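Local coordinates for protein quinoline 2-oxidoreductase large subunit (Pseudomonas putida, PDB 1T3Q) that probably acts as a molybdenum hydroxylase that oxidises quinoline at its 2-position, carrying a molybdenum centre on a pterin cytosine dinucleotide cofactor, at residues I674-G677 and Q678-G682. Residues are numbered along the deposited sequence; the frame is centred on the assembly and turned at random.
With MCN (pterin cytosine dinucleotide), chain N.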
loop_
_atom_site.group_PDB
_atom_site.type_symbol
_atom_site.label_atom_id
_atom_site.label_comp_id
_atom_site.label_asym_id
_atom_site.label_seq_id
_atom_site.Cartn_x
_atom_site.Cartn_y
_atom_site.Cartn_z
ATOM N N ILE B 674 -5.645 -23.143 -19.794
ATOM C CA ILE B 674 -4.845 -23.117 -18.573
ATOM C C ILE B 674 -4.475 -24.526 -18.125
ATOM O O ILE B 674 -3.348 -24.767 -17.695
ATOM C CB ILE B 674 -5.592 -22.345 -17.459
ATOM C CG1 ILE B 674 -5.502 -20.842 -17.756
ATOM C CG2 ILE B 674 -4.987 -22.652 -16.081
ATOM C CD1 ILE B 674 -6.360 -19.973 -16.873
ATOM N N VAL B 675 -5.414 -25.464 -18.242
ATOM C CA VAL B 675 -5.143 -26.845 -17.857
ATOM C C VAL B 675 -4.017 -27.426 -18.710
ATOM O O VAL B 675 -3.139 -28.120 -18.197
ATOM C CB VAL B 675 -6.410 -27.736 -18.013
ATOM C CG1 VAL B 675 -6.050 -29.199 -17.829
ATOM C CG2 VAL B 675 -7.463 -27.317 -17.003
ATOM N N GLU B 676 -4.025 -27.149 -20.014
ATOM C CA GLU B 676 -2.971 -27.688 -20.858
ATOM C C GLU B 676 -1.640 -27.041 -20.516
ATOM O O GLU B 676 -0.600 -27.682 -20.616
ATOM C CB GLU B 676 -3.301 -27.518 -22.347
ATOM C CG GLU B 676 -4.452 -28.422 -22.799
ATOM C CD GLU B 676 -4.472 -28.672 -24.298
ATOM O OE1 GLU B 676 -3.635 -28.087 -25.021
ATOM O OE2 GLU B 676 -5.327 -29.462 -24.753
ATOM N N GLY B 677 -1.678 -25.781 -20.099
ATOM C CA GLY B 677 -0.450 -25.109 -19.714
ATOM C C GLY B 677 0.136 -25.825 -18.502
ATOM O O GLY B 677 1.343 -26.025 -18.409
ATOM N N GLN B 678 -0.736 -26.228 -17.580
ATOM C CA GLN B 678 -0.319 -26.939 -16.369
ATOM C C GLN B 678 0.281 -28.296 -16.716
ATOM O O GLN B 678 1.248 -28.740 -16.092
ATOM C CB GLN B 678 -1.516 -27.128 -15.436
ATOM C CG GLN B 678 -2.011 -25.839 -14.805
ATOM C CD GLN B 678 -1.006 -25.268 -13.826
ATOM O OE1 GLN B 678 -0.723 -25.872 -12.793
ATOM N NE2 GLN B 678 -0.453 -24.103 -14.152
ATOM N N ILE B 679 -0.307 -28.960 -17.708
ATOM C CA ILE B 679 0.179 -30.261 -18.141
ATOM C C ILE B 679 1.560 -30.144 -18.789
ATOM O O ILE B 679 2.465 -30.923 -18.484
ATOM C CB ILE B 679 -0.801 -30.919 -19.149
ATOM C CG1 ILE B 679 -2.081 -31.351 -18.430
ATOM C CG2 ILE B 679 -0.139 -32.113 -19.815
ATOM C CD1 ILE B 679 -3.195 -31.791 -19.374
ATOM N N ARG B 680 1.727 -29.180 -19.692
ATOM C CA ARG B 680 3.018 -29.011 -20.351
ATOM C C ARG B 680 4.094 -28.583 -19.357
ATOM O O ARG B 680 5.225 -29.060 -19.418
ATOM C CB ARG B 680 2.907 -27.998 -21.503
ATOM C CG ARG B 680 2.021 -28.500 -22.641
ATOM C CD ARG B 680 2.244 -27.720 -23.938
ATOM N NE ARG B 680 1.586 -28.383 -25.067
ATOM C CZ ARG B 680 0.293 -28.275 -25.356
ATOM N NH1 ARG B 680 -0.201 -28.928 -26.401
ATOM N NH2 ARG B 680 -0.503 -27.503 -24.621
ATOM N N GLY B 681 3.740 -27.698 -18.434
ATOM C CA GLY B 681 4.708 -27.253 -17.443
ATOM C C GLY B 681 5.171 -28.409 -16.573
ATOM O O GLY B 681 6.364 -28.544 -16.284
ATOM N N GLY B 682 4.221 -29.246 -16.155
ATOM C CA GLY B 682 4.553 -30.394 -15.324
ATOM C C GLY B 682 5.410 -31.392 -16.082
ATOM O O GLY B 682 6.332 -31.984 -15.520
HETATM N N1 MCN N . -7.790 -25.878 -13.517
HETATM C C2 MCN N . -8.922 -25.751 -14.387
HETATM N N3 MCN N . -9.815 -26.806 -14.279
HETATM C C4 MCN N . -9.697 -27.913 -13.445
HETATM C C5 MCN N . -8.510 -27.996 -12.585
HETATM C C6 MCN N . -7.575 -26.989 -12.620
HETATM O O2 MCN N . -9.028 -24.812 -15.144
HETATM N N4 MCN N . -10.615 -28.856 -13.421
HETATM C "C1'" MCN N . -6.772 -24.679 -13.580
HETATM C C2D MCN N . -7.016 -23.635 -12.398
HETATM O "O2'" MCN N . -6.711 -22.272 -12.862
HETATM C "C3'" MCN N . -6.116 -24.147 -11.293
HETATM C C4D MCN N . -4.889 -24.663 -12.006
HETATM O O4D MCN N . -5.384 -25.070 -13.379
HETATM O "O3'" MCN N . -5.787 -23.049 -10.372
HETATM C "C5'" MCN N . -4.071 -25.744 -11.244
HETATM O "O5'" MCN N . -5.003 -26.729 -10.873
HETATM P PA MCN N . -5.244 -27.235 -9.397
HETATM O O1A MCN N . -6.594 -26.724 -8.999
HETATM O O2A MCN N . -4.943 -28.723 -9.461
HETATM O O3A MCN N . -4.119 -26.745 -8.328
HETATM P PB MCN N . -3.882 -25.326 -7.625
HETATM O O1B MCN N . -4.047 -25.536 -6.155
HETATM O O2B MCN N . -4.709 -24.252 -8.269
HETATM O O3B MCN N . -2.352 -24.992 -7.973
HETATM C C10 MCN N . -1.304 -25.547 -7.219
HETATM C "C9'" MCN N . -0.699 -26.606 -8.082
HETATM C "C8'" MCN N . 0.501 -27.141 -7.266
HETATM S "S8'" MCN N . 0.081 -27.914 -5.711
HETATM C "C7'" MCN N . 1.784 -27.098 -7.632
HETATM S "S7'" MCN N . 3.158 -27.705 -6.666
HETATM C "C6'" MCN N . 2.133 -26.392 -8.986
HETATM C C7 MCN N . 0.969 -26.455 -9.939
HETATM O "O9'" MCN N . -0.211 -25.943 -9.341
HETATM N "N5'" MCN N . 2.670 -25.022 -8.599
HETATM C C4A MCN N . 2.642 -24.184 -9.784
HETATM N "N8'" MCN N . 1.254 -25.642 -11.169
HETATM C C4B MCN N . 2.034 -24.457 -11.023
HETATM N "N1'" MCN N . 2.029 -23.605 -12.156
HETATM C "C2'" MCN N . 2.684 -22.432 -11.988
HETATM N "N2'" MCN N . 2.720 -21.591 -13.043
HETATM N "N3'" MCN N . 3.284 -22.063 -10.801
HETATM C "C4'" MCN N . 3.317 -22.869 -9.602
HETATM O "O4'" MCN N . 3.864 -22.473 -8.602
HETATM O O HOH W 1 -1.632 -22.943 -16.876
HETATM O O HOH W 2 -2.957 -28.801 -27.503
#
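Glu-676 and Arg-680, one helical turn apart, lie side by side and point the same way. Arg-680 NH2 donates to Glu-676 OE1 at 3.2 Å, a salt bridge that meets the carboxylate on its anti side but 30° out of its plane. The planes of the two groups are turned 58° apart. Within this pair the contact is made through OE1, while OE2 bonds His-726. A water bridges the pair, donating to Glu-676 OE1 and accepting from Arg-680 NH1 in the plane of the guanidinium edge. Arg-680 NE forms a salt bridge with Glu-148 of the small subunit.

Gln-678 belongs to another side of the helix, facing the cofactor. Its chain turns about the CB-CG bond (chi2 -68°), which carries the amide to the pterin. There NE2 donates to MCN N1' at 3.2 Å, and OE1 lies 2.6 Å from MCN N8'. A second water accepts from Gln-678 NE2 and donates to Ile-674 O, which also takes the backbone N-H of Gln-678. With an alanine here, the pterin N1' would probably lose this donor and a gap would open beside the ring. Nearer the cytosine end, Val-675 CG2 packs 3.4 Å from MCN C2, while Ile-674 CG2 touches the ribose O4D. The other methyl of Val-675, CG1, meets Ile-679 CD1 at 4.2 Å.

Helix 672-692 thus lines the dinucleotide along one side. Met-741, in a loop, packs on Val-675, Gln-678 and Ile-679. Ile-679 also packs on Ala-662 of strand 655-665, and Glu-676, Ile-679 and Arg-680 touch Ile-724 of strand 722-726.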